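Local atomic coordinates of spike protein S1 (Bat coronavirus HKU9, PDB entry 5GYQ), a protein that probably attaches the virion to the host cell membrane by engaging a receptor, the fragment here being the spike's putative receptor-binding domain. Residues A[74-79]-A[147-152]; A[10-15]-A[21-26]; A[68-73]-A[105-110]. All coordinates share one frame; numbering follows the deposited sequence. Where two conformers were deposited one is given.

Interaction 1. Residues A[74-79]-A[147-152]; sequences THLNNL and YVYGLA. With NAG (2-acetamido-2-deoxy-beta-D-glucopyranose), chain B.
Helix 74-79 packs across strand 147-152 with the two axes 9.9 Å apart at closest approach and their N-to-C directions 43° apart, Leu76 and Leu79 pointing toward Tyr149 and Leu151. No hydrogen bond joins the segments; methyl groups do the touching. Leu79 and Leu151 reach out tip to tip, CD2 of Leu79 lying 3.7 Å from CD2 of Leu151. In both leucines CG is anti to the backbone N (chi1 near 180°), which extends each branch into the interface. Leu76 spreads its two methyls over two strand residues: CD1 faces Leu151, while CD2 approaches CD2 of Tyr149 obliquely at 4.2 Å. This is a helix laid on the antiparallel core sheet of the betacoronavirus receptor-binding domain, and Ile71 and Ala104 from the flanking strands widen the apolar layer. The Tyr149 ring also stacks with His44. The first turn of the helix also meets sugar: the acetamido N2 of NAG donates an almost straight hydrogen bond to OG1 of Thr74 (2.9 Å, 174°). C1 of NAG sits over one face of the His75 ring, offset toward its rim, while ND1 of His75 is hydrogen-bonded to the hydroxyl of Tyr113.

Interaction 2. Residues A[10-15]-A[21-26]; sequences YSVLQD and VWRRYM
Val12, buried on the short helix 10-14, presses its side chain against the phenolic end of Tyr25 on the strand that follows. All three of its side-chain carbons beyond CA gather round the hydroxyl: CB of Val12 is 3.3 Å from OH of Tyr25, and CG2 of Val12 is 3.5 Å from the same oxygen. CG1 of Val12 goes further along the ring, approaching CE2 of Tyr25 obliquely at 3.7 Å from a position between its own backbone N and carbonyl carbon (chi1 89°). Behind this tight point Val12 also packs on Val68 and Pro17, so the helix is seated against the edge of the core sheet.

The other side is looser. Arg23 is exposed and slides past Val12 in the opposite direction, touching it through the aliphatic part of its chain, with CD of Arg23 3.9 Å from CG2 of Val12. Its charge finds no close partner in the helix segment: NH1 of Arg23 stays 6.9 Å from OD2 of Asp15, whose carboxylate instead makes a salt bridge with Arg70. With no hydrogen bond crossing between the two segments, their fit rests on shape and dispersion, even though two of the three touching residues carry polar ends.

Interaction 3. Residues A[68-73]-A[105-110]; sequences VMRINE and FYLNST. With NAG (2-acetamido-2-deoxy-beta-D-glucopyranose), chain B.
Arg70 and Leu107 meet loosely at the end of a long side chain, CD1 of Leu107 lying over one face of the guanidinium, 4.5 Å from NH2 of Arg70. Ser109 comes to the edge of the same flat group, near its plane, an equally loose approach with OG 4.5 Å from NH1 of Arg70; no hydrogen bond crosses here. The arginine reaches this place although its CB does not point at strand 100-111: bends at chi1 (60°) and chi3 (56°) shorten the chain and bring the guanidinium beside Leu107 and Ser109. Its polar grip comes from another quarter, since NE is hydrogen-bonded to the carbonyl oxygen of Pro16 and NH2 makes a salt bridge with OD1 of Asp15. Those bonds hold the guanidinium and probably temper its charge beside a leucine.

The two strands are not neighbours. In the antiparallel core sheet of the receptor-binding domain, strand 146-157 runs between them, and Arg70 and Leu107 both rest on its Val148, bridging the middle strand over one side of the sheet.

Farther along the first segment, Asn72 opens an Asn-Glu-Thr glycosylation sequon and bears the N-linked glycan: ND2 of Asn72 is bonded to C1 of NAG at 1.4 Å. The same side chain is the N-cap of the next helix, with OD1 accepting the backbone N-H of His75, while the nitrogen that carries the sugar is hydrogen-bonded to Ser146 OG. The hydroxyl of Tyr113 holds the backbone N of Asn72. Asn108, at a second predicted site, carries no glycan in this structure.

In the fold
All three contacts draw on one five-stranded antiparallel sheet, in which strands 23-27, 63-71, 146-157 and 100-111 lie side by side. Interaction 2 closes first along the chain, at the 23-27 edge; interactions 1 and 3 then interleave, their segments running 68-73, 74-79, 105-110, 147-152. Their centres are about 6 Å apart, joined by probable backbone hydrogen bonds such as Leu151 N to Met69 O, and both touch the first NAG. Interaction 2, about 13 Å from interaction 3 centre to centre, meets it through a probable hydrogen bond between Arg23 O and Val68 N and the Asp15-Arg70 salt bridge. The sheet thus ties the N-terminal helix, the glycosylated helix start and the central strands into one domain core.

Interaction 1. Residues A[74-79]-A[147-152]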
loop_
_atom_site.group_PDB
_atom_site.type_symbol
_atom_site.label_atom_id
_atom_site.label_comp_id
_atom_site.label_asym_id
_atom_site.label_seq_id
_atom_site.Cartn_x
_atom_site.Cartn_y
_atom_site.Cartn_z
ATOM N N THR A 74 3.492 -1.270 -15.411
ATOM C CA THR A 74 4.079 0.017 -15.778
ATOM C C THR A 74 4.188 0.936 -14.563
ATOM O O THR A 74 5.264 1.466 -14.236
ATOM C CB THR A 74 3.240 0.726 -16.868
ATOM O OG1 THR A 74 3.049 -0.152 -17.986
ATOM C CG2 THR A 74 3.925 2.003 -17.334
ATOM N N HIS A 75 3.058 1.107 -13.890
ATOM C CA HIS A 75 2.971 1.984 -12.734
ATOM C C HIS A 75 3.806 1.462 -11.576
ATOM O O HIS A 75 4.356 2.245 -10.807
ATOM C CB HIS A 75 1.515 2.151 -12.305
ATOM C CG HIS A 75 0.665 2.862 -13.312
ATOM N ND1 HIS A 75 -0.696 2.681 -13.393
ATOM C CD2 HIS A 75 0.986 3.759 -14.275
ATOM C CE1 HIS A 75 -1.182 3.433 -14.367
ATOM N NE2 HIS A 75 -0.183 4.097 -14.916
ATOM N N LEU A 76 3.900 0.140 -11.456
ATOM C CA LEU A 76 4.711 -0.473 -10.406
ATOM C C LEU A 76 6.195 -0.195 -10.623
ATOM O O LEU A 76 6.916 0.168 -9.688
ATOM C CB LEU A 76 4.465 -1.983 -10.342
ATOM C CG LEU A 76 5.257 -2.722 -9.261
ATOM C CD1 LEU A 76 4.850 -2.244 -7.878
ATOM C CD2 LEU A 76 5.079 -4.226 -9.391
ATOM N N ASN A 77 6.643 -0.371 -11.864
ATOM C CA ASN A 77 8.032 -0.115 -12.215
ATOM C C ASN A 77 8.384 1.355 -12.030
ATOM O O ASN A 77 9.447 1.682 -11.499
ATOM C CB ASN A 77 8.312 -0.553 -13.652
ATOM C CG ASN A 77 8.298 -2.059 -13.811
ATOM O OD1 ASN A 77 8.609 -2.796 -12.872
ATOM N ND2 ASN A 77 7.935 -2.529 -14.998
ATOM N N ASN A 78 7.488 2.242 -12.453
ATOM C CA ASN A 78 7.702 3.665 -12.213
ATOM C C ASN A 78 7.729 3.997 -10.720
ATOM O O ASN A 78 8.468 4.879 -10.285
ATOM C CB ASN A 78 6.625 4.492 -12.912
ATOM C CG ASN A 78 6.777 4.481 -14.414
ATOM O OD1 ASN A 78 7.873 4.271 -14.933
ATOM N ND2 ASN A 78 5.675 4.703 -15.125
ATOM N N LEU A 79 6.922 3.283 -9.941
ATOM C CA LEU A 79 6.873 3.486 -8.495
ATOM C C LEU A 79 8.207 3.108 -7.863
ATOM O O LEU A 79 8.746 3.848 -7.037
ATOM C CB LEU A 79 5.739 2.669 -7.870
ATOM C CG LEU A 79 5.531 2.829 -6.362
ATOM C CD1 LEU A 79 5.146 4.257 -6.021
ATOM C CD2 LEU A 79 4.479 1.856 -5.857
ATOM N N TYR A 147 -3.925 -6.125 -16.492
ATOM C CA TYR A 147 -3.433 -7.163 -15.603
ATOM C C TYR A 147 -2.843 -6.457 -14.395
ATOM O O TYR A 147 -2.098 -5.488 -14.535
ATOM C CB TYR A 147 -2.398 -8.053 -16.287
ATOM C CG TYR A 147 -1.716 -9.010 -15.339
ATOM C CD1 TYR A 147 -2.366 -10.149 -14.885
ATOM C CD2 TYR A 147 -0.426 -8.770 -14.891
ATOM C CE1 TYR A 147 -1.747 -11.025 -14.015
ATOM C CE2 TYR A 147 0.201 -9.639 -14.025
ATOM C CZ TYR A 147 -0.463 -10.765 -13.590
ATOM O OH TYR A 147 0.157 -11.635 -12.723
ATOM N N VAL A 148 -3.171 -6.941 -13.208
ATOM C CA VAL A 148 -2.976 -6.140 -12.010
ATOM C C VAL A 148 -2.360 -6.916 -10.847
ATOM O O VAL A 148 -2.647 -8.097 -10.639
ATOM C CB VAL A 148 -4.331 -5.511 -11.585
ATOM C CG1 VAL A 148 -4.583 -5.659 -10.099
ATOM C CG2 VAL A 148 -4.389 -4.052 -12.011
ATOM N N TYR A 149 -1.487 -6.237 -10.112
ATOM C CA TYR A 149 -0.914 -6.763 -8.887
ATOM C C TYR A 149 -1.528 -6.083 -7.675
ATOM O O TYR A 149 -1.988 -4.942 -7.755
ATOM C CB TYR A 149 0.602 -6.569 -8.864
ATOM C CG TYR A 149 1.318 -7.203 -10.029
ATOM C CD1 TYR A 149 1.473 -8.580 -10.107
ATOM C CD2 TYR A 149 1.843 -6.424 -11.051
ATOM C CE1 TYR A 149 2.125 -9.164 -11.170
ATOM C CE2 TYR A 149 2.499 -7.001 -12.120
ATOM C CZ TYR A 149 2.638 -8.372 -12.174
ATOM O OH TYR A 149 3.292 -8.955 -13.233
ATOM N N GLY A 150 -1.536 -6.793 -6.553
ATOM C CA GLY A 150 -1.862 -6.185 -5.280
ATOM C C GLY A 150 -0.648 -5.425 -4.783
ATOM O O GLY A 150 0.488 -5.811 -5.058
ATOM N N LEU A 151 -0.883 -4.337 -4.062
ATOM C CA LEU A 151 0.201 -3.531 -3.520
ATOM C C LEU A 151 -0.093 -3.106 -2.095
ATOM O O LEU A 151 -1.120 -2.465 -1.814
ATOM C CB LEU A 151 0.449 -2.289 -4.378
ATOM C CG LEU A 151 1.545 -1.363 -3.834
ATOM C CD1 LEU A 151 2.907 -2.031 -3.931
ATOM C CD2 LEU A 151 1.556 -0.022 -4.547
ATOM N N ALA A 152 0.820 -3.480 -1.205
ATOM C CA ALA A 152 0.809 -3.029 0.173
ATOM C C ALA A 152 2.048 -2.183 0.431
ATOM O O ALA A 152 3.177 -2.663 0.323
ATOM C CB ALA A 152 0.755 -4.212 1.131
HETATM C C1 NAG B . -1.169 0.342 -16.970
HETATM C C2 NAG B . -0.779 -0.031 -18.381
HETATM C C3 NAG B . -0.423 1.223 -19.165
HETATM C C4 NAG B . -1.576 2.224 -19.113
HETATM C C5 NAG B . -2.082 2.431 -17.681
HETATM C C6 NAG B . -3.387 3.190 -17.633
HETATM C C7 NAG B . 0.141 -2.287 -18.655
HETATM C C8 NAG B . 1.375 -3.137 -18.634
HETATM N N2 NAG B . 0.319 -0.984 -18.397
HETATM O O3 NAG B . -0.148 0.843 -20.507
HETATM O O4 NAG B . -1.142 3.508 -19.555
HETATM O O5 NAG B . -2.310 1.182 -17.007
HETATM O O6 NAG B . -3.799 3.439 -16.296
HETATM O O7 NAG B . -0.970 -2.753 -18.892
#

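Interaction 2. Residues A[10-15]-A[21-26]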
loop_
_atom_site.group_PDB
_atom_site.type_symbol
_atom_site.label_atom_id
_atom_site.label_comp_id
_atom_site.label_asym_id
_atom_site.label_seq_id
_atom_site.Cartn_x
_atom_site.Cartn_y
_atom_site.Cartn_z
ATOM N N TYR A 10 -7.340 -8.594 6.077
ATOM C CA TYR A 10 -7.528 -9.751 5.197
ATOM C C TYR A 10 -8.418 -9.436 3.992
ATOM O O TYR A 10 -8.073 -9.740 2.840
ATOM C CB TYR A 10 -8.143 -10.923 5.975
ATOM C CG TYR A 10 -7.299 -11.480 7.109
ATOM C CD1 TYR A 10 -6.283 -12.393 6.863
ATOM C CD2 TYR A 10 -7.550 -11.121 8.428
ATOM C CE1 TYR A 10 -5.523 -12.911 7.891
ATOM C CE2 TYR A 10 -6.799 -11.633 9.463
ATOM C CZ TYR A 10 -5.785 -12.530 9.188
ATOM O OH TYR A 10 -5.026 -13.049 10.212
ATOM N N SER A 11 -9.565 -8.822 4.272
ATOM C CA SER A 11 -10.575 -8.551 3.251
ATOM C C SER A 11 -10.050 -7.681 2.116
ATOM O O SER A 11 -10.282 -7.978 0.948
ATOM C CB SER A 11 -11.799 -7.885 3.884
ATOM O OG SER A 11 -11.433 -6.703 4.571
ATOM N N VAL A 12 -9.347 -6.607 2.459
ATOM C CA VAL A 12 -8.820 -5.700 1.452
ATOM C C VAL A 12 -7.644 -6.351 0.728
ATOM O O VAL A 12 -7.336 -6.006 -0.414
ATOM C CB VAL A 12 -8.393 -4.350 2.067
ATOM C CG1 VAL A 12 -6.947 -4.385 2.532
ATOM C CG2 VAL A 12 -8.595 -3.239 1.066
ATOM N N LEU A 13 -7.001 -7.308 1.389
ATOM C CA LEU A 13 -5.887 -8.022 0.785
ATOM C C LEU A 13 -6.380 -8.999 -0.267
ATOM O O LEU A 13 -5.691 -9.249 -1.251
ATOM C CB LEU A 13 -5.072 -8.763 1.843
ATOM C CG LEU A 13 -4.106 -7.904 2.655
ATOM C CD1 LEU A 13 -3.400 -8.744 3.702
ATOM C CD2 LEU A 13 -3.101 -7.216 1.743
ATOM N N GLN A 14 -7.570 -9.558 -0.073
ATOM C CA GLN A 14 -8.094 -10.472 -1.089
ATOM C C GLN A 14 -8.789 -9.730 -2.238
ATOM O O GLN A 14 -9.078 -10.322 -3.278
ATOM C CB GLN A 14 -9.037 -11.499 -0.450
ATOM C CG GLN A 14 -10.392 -10.970 -0.049
ATOM C CD GLN A 14 -11.164 -11.960 0.802
ATOM O OE1 GLN A 14 -10.584 -12.699 1.599
ATOM N NE2 GLN A 14 -12.476 -11.981 0.635
ATOM N N ASP A 15 -9.045 -8.437 -2.055
ATOM C CA ASP A 15 -9.598 -7.617 -3.132
ATOM C C ASP A 15 -9.161 -6.157 -3.010
ATOM O O ASP A 15 -9.939 -5.309 -2.571
ATOM C CB ASP A 15 -11.127 -7.703 -3.146
ATOM C CG ASP A 15 -11.745 -6.999 -4.345
ATOM O OD1 ASP A 15 -11.025 -6.757 -5.337
ATOM O OD2 ASP A 15 -12.954 -6.691 -4.297
ATOM N N VAL A 21 -8.925 5.073 -5.117
ATOM C CA VAL A 21 -9.482 5.001 -3.765
ATOM C C VAL A 21 -8.703 4.040 -2.863
ATOM O O VAL A 21 -9.296 3.200 -2.184
ATOM C CB VAL A 21 -10.970 4.578 -3.780
ATOM C CG1 VAL A 21 -11.838 5.736 -4.215
ATOM C CG2 VAL A 21 -11.188 3.369 -4.689
ATOM N N TRP A 22 -7.378 4.173 -2.856
ATOM C CA TRP A 22 -6.512 3.342 -2.019
ATOM C C TRP A 22 -6.886 3.458 -0.546
ATOM O O TRP A 22 -7.372 4.504 -0.104
ATOM C CB TRP A 22 -5.041 3.722 -2.210
ATOM C CG TRP A 22 -4.698 5.149 -1.839
ATOM C CD1 TRP A 22 -4.753 6.243 -2.654
ATOM C CD2 TRP A 22 -4.228 5.623 -0.567
ATOM N NE1 TRP A 22 -4.354 7.367 -1.970
ATOM C CE2 TRP A 22 -4.026 7.013 -0.687
ATOM C CE3 TRP A 22 -3.956 5.008 0.658
ATOM C CZ2 TRP A 22 -3.572 7.798 0.371
ATOM C CZ3 TRP A 22 -3.504 5.791 1.711
ATOM C CH2 TRP A 22 -3.317 7.171 1.558
ATOM N N ARG A 23 -6.656 2.395 0.221
ATOM C CA ARG A 23 -7.084 2.407 1.621
ATOM C C ARG A 23 -5.928 2.362 2.612
ATOM O O ARG A 23 -4.931 1.689 2.389
ATOM C CB ARG A 23 -8.038 1.243 1.890
ATOM C CG ARG A 23 -9.486 1.559 1.550
ATOM C CD ARG A 23 -10.188 0.351 0.961
ATOM N NE ARG A 23 -11.470 0.082 1.604
ATOM C CZ ARG A 23 -12.407 -0.706 1.086
ATOM N NH1 ARG A 23 -12.206 -1.288 -0.090
ATOM N NH2 ARG A 23 -13.546 -0.903 1.735
ATOM N N ARG A 24 -6.079 3.085 3.716
ATOM C CA ARG A 24 -5.043 3.148 4.740
ATOM C C ARG A 24 -5.490 2.489 6.038
ATOM O O ARG A 24 -6.632 2.647 6.464
ATOM C CB ARG A 24 -4.644 4.604 5.003
ATOM C CG ARG A 24 -3.794 4.812 6.254
ATOM C CD ARG A 24 -3.045 6.132 6.187
ATOM N NE ARG A 24 -2.031 6.113 5.135
ATOM C CZ ARG A 24 -1.271 7.154 4.804
ATOM N NH1 ARG A 24 -1.406 8.310 5.440
ATOM N NH2 ARG A 24 -0.376 7.036 3.833
ATOM N N TYR A 25 -4.582 1.743 6.655
ATOM C CA TYR A 25 -4.821 1.158 7.967
ATOM C C TYR A 25 -3.672 1.523 8.897
ATOM O O TYR A 25 -2.507 1.264 8.592
ATOM C CB TYR A 25 -4.978 -0.361 7.869
ATOM C CG TYR A 25 -6.066 -0.787 6.908
ATOM C CD1 TYR A 25 -7.369 -0.980 7.347
ATOM C CD2 TYR A 25 -5.792 -0.981 5.559
ATOM C CE1 TYR A 25 -8.369 -1.360 6.469
ATOM C CE2 TYR A 25 -6.782 -1.359 4.676
ATOM C CZ TYR A 25 -8.068 -1.548 5.134
ATOM O OH TYR A 25 -9.054 -1.926 4.253
ATOM N N MET A 26 -3.999 2.141 10.025
ATOM C CA MET A 26 -2.975 2.581 10.960
ATOM C C MET A 26 -2.846 1.627 12.144
ATOM O O MET A 26 -3.825 1.312 12.816
ATOM C CB MET A 26 -3.279 3.999 11.443
ATOM C CG MET A 26 -3.163 5.051 10.349
ATOM S SD MET A 26 -3.633 6.702 10.900
ATOM C CE MET A 26 -3.121 7.688 9.494
#

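Interaction 3. Residues A[68-73]-A[105-110]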
loop_
_atom_site.group_PDB
_atom_site.type_symbol
_atom_site.label_atom_id
_atom_site.label_comp_id
_atom_site.label_asym_id
_atom_site.label_seq_id
_atom_site.Cartn_x
_atom_site.Cartn_y
_atom_site.Cartn_z
ATOM N N VAL A 68 -3.128 0.018 0.935
ATOM C CA VAL A 68 -3.433 -1.092 0.045
ATOM C C VAL A 68 -4.194 -0.630 -1.192
ATOM O O VAL A 68 -5.140 0.173 -1.102
ATOM C CB VAL A 68 -4.243 -2.175 0.776
ATOM C CG1 VAL A 68 -4.556 -3.331 -0.156
ATOM C CG2 VAL A 68 -3.470 -2.673 1.992
ATOM N N MET A 69 -3.758 -1.134 -2.344
ATOM C CA MET A 69 -4.410 -0.825 -3.614
ATOM C C MET A 69 -3.983 -1.826 -4.674
ATOM O O MET A 69 -3.214 -2.736 -4.392
ATOM C CB MET A 69 -4.065 0.594 -4.066
ATOM C CG MET A 69 -2.613 0.759 -4.501
ATOM S SD MET A 69 -1.893 2.323 -3.955
ATOM C CE MET A 69 -1.585 1.962 -2.227
ATOM N N ARG A 70 -4.477 -1.656 -5.894
ATOM C CA ARG A 70 -4.010 -2.461 -7.011
ATOM C C ARG A 70 -3.185 -1.592 -7.951
ATOM O O ARG A 70 -3.322 -0.368 -7.952
ATOM C CB ARG A 70 -5.183 -3.110 -7.750
ATOM C CG ARG A 70 -6.200 -2.145 -8.333
ATOM C CD ARG A 70 -7.362 -2.912 -8.947
ATOM N NE ARG A 70 -7.974 -3.814 -7.975
ATOM C CZ ARG A 70 -8.445 -5.024 -8.262
ATOM N NH1 ARG A 70 -8.377 -5.490 -9.502
ATOM N NH2 ARG A 70 -8.981 -5.773 -7.305
ATOM N N ILE A 71 -2.328 -2.222 -8.748
ATOM C CA ILE A 71 -1.364 -1.480 -9.557
ATOM C C ILE A 71 -0.865 -2.353 -10.707
ATOM O O ILE A 71 -0.629 -3.542 -10.515
ATOM C CB ILE A 71 -0.177 -0.993 -8.673
ATOM C CG1 ILE A 71 0.753 -0.049 -9.432
ATOM C CG2 ILE A 71 0.597 -2.174 -8.088
ATOM C CD1 ILE A 71 1.823 0.579 -8.540
ATOM N N ASN A 72 -0.720 -1.795 -11.908
ATOM C CA ASN A 72 -0.230 -2.629 -13.002
ATOM C C ASN A 72 1.277 -2.458 -13.180
ATOM O O ASN A 72 1.895 -1.631 -12.503
ATOM C CB ASN A 72 -1.015 -2.366 -14.307
ATOM C CG ASN A 72 -0.650 -1.060 -15.018
ATOM O OD1 ASN A 72 0.224 -0.301 -14.602
ATOM N ND2 ASN A 72 -1.346 -0.812 -16.132
ATOM N N GLU A 73 1.863 -3.255 -14.071
ATOM C CA GLU A 73 3.318 -3.371 -14.178
ATOM C C GLU A 73 4.032 -2.050 -14.479
ATOM O O GLU A 73 5.061 -1.754 -13.876
ATOM C CB GLU A 73 3.683 -4.403 -15.246
ATOM C CG GLU A 73 5.187 -4.626 -15.409
ATOM C CD GLU A 73 5.804 -5.449 -14.284
ATOM O OE1 GLU A 73 7.049 -5.491 -14.190
ATOM O OE2 GLU A 73 5.054 -6.063 -13.498
ATOM N N PHE A 105 2.212 -8.149 -4.875
ATOM C CA PHE A 105 1.908 -9.574 -4.862
ATOM C C PHE A 105 0.897 -9.931 -5.946
ATOM O O PHE A 105 0.148 -9.073 -6.416
ATOM C CB PHE A 105 1.387 -9.997 -3.485
ATOM C CG PHE A 105 0.200 -9.202 -3.009
ATOM C CD1 PHE A 105 -1.090 -9.657 -3.227
ATOM C CD2 PHE A 105 0.374 -8.006 -2.330
ATOM C CE1 PHE A 105 -2.184 -8.930 -2.785
ATOM C CE2 PHE A 105 -0.715 -7.277 -1.889
ATOM C CZ PHE A 105 -1.994 -7.742 -2.116
ATOM N N TYR A 106 0.876 -11.203 -6.333
ATOM C CA TYR A 106 0.038 -11.663 -7.436
ATOM C C TYR A 106 -1.447 -11.711 -7.087
ATOM O O TYR A 106 -1.832 -12.155 -6.007
ATOM C CB TYR A 106 0.503 -13.046 -7.910
ATOM C CG TYR A 106 1.834 -13.020 -8.628
ATOM C CD1 TYR A 106 1.907 -12.740 -9.987
ATOM C CD2 TYR A 106 3.017 -13.263 -7.947
ATOM C CE1 TYR A 106 3.123 -12.709 -10.649
ATOM C CE2 TYR A 106 4.237 -13.236 -8.599
ATOM C CZ TYR A 106 4.285 -12.956 -9.949
ATOM O OH TYR A 106 5.496 -12.926 -10.600
ATOM N N LEU A 107 -2.271 -11.239 -8.018
ATOM C CA LEU A 107 -3.722 -11.319 -7.901
ATOM C C LEU A 107 -4.292 -12.215 -8.989
ATOM O O LEU A 107 -5.429 -12.682 -8.888
ATOM C CB LEU A 107 -4.357 -9.929 -7.995
ATOM C CG LEU A 107 -4.321 -9.032 -6.762
ATOM C CD1 LEU A 107 -4.909 -7.675 -7.092
ATOM C CD2 LEU A 107 -5.082 -9.680 -5.617
ATOM N N ASN A 108 -3.490 -12.439 -10.030
ATOM C CA ASN A 108 -3.898 -13.226 -11.191
ATOM C C ASN A 108 -5.197 -12.699 -11.788
ATOM O O ASN A 108 -6.106 -13.465 -12.102
ATOM C CB ASN A 108 -4.051 -14.701 -10.818
ATOM C CG ASN A 108 -2.913 -15.203 -9.955
ATOM O OD1 ASN A 108 -3.135 -15.841 -8.926
ATOM N ND2 ASN A 108 -1.683 -14.909 -10.365
ATOM N N SER A 109 -5.275 -11.381 -11.938
ATOM C CA SER A 109 -6.504 -10.743 -12.382
ATOM C C SER A 109 -6.243 -9.601 -13.355
ATOM O O SER A 109 -5.486 -8.677 -13.055
ATOM C CB SER A 109 -7.290 -10.224 -11.175
ATOM O OG SER A 109 -8.417 -9.465 -11.580
ATOM N N THR A 110 -6.864 -9.679 -14.528
ATOM C CA THR A 110 -6.910 -8.547 -15.445
ATOM C C THR A 110 -8.327 -7.988 -15.422
ATOM O O THR A 110 -9.281 -8.672 -15.793
ATOM C CB THR A 110 -6.508 -8.930 -16.882
ATOM O OG1 THR A 110 -7.683 -9.125 -17.676
ATOM C CG2 THR A 110 -5.661 -10.193 -16.890
HETATM C C1 NAG B . -1.169 0.342 -16.970
HETATM C C2 NAG B . -0.779 -0.031 -18.381
HETATM C C3 NAG B . -0.423 1.223 -19.165
HETATM C C4 NAG B . -1.576 2.224 -19.113
HETATM C C5 NAG B . -2.082 2.431 -17.681
HETATM C C6 NAG B . -3.387 3.190 -17.633
HETATM C C7 NAG B . 0.141 -2.287 -18.655
HETATM C C8 NAG B . 1.375 -3.137 -18.634
HETATM N N2 NAG B . 0.319 -0.984 -18.397
HETATM O O3 NAG B . -0.148 0.843 -20.507
HETATM O O4 NAG B . -1.142 3.508 -19.555
HETATM O O5 NAG B . -2.310 1.182 -17.007
HETATM O O6 NAG B . -3.799 3.439 -16.296
HETATM O O7 NAG B . -0.970 -2.753 -18.892
#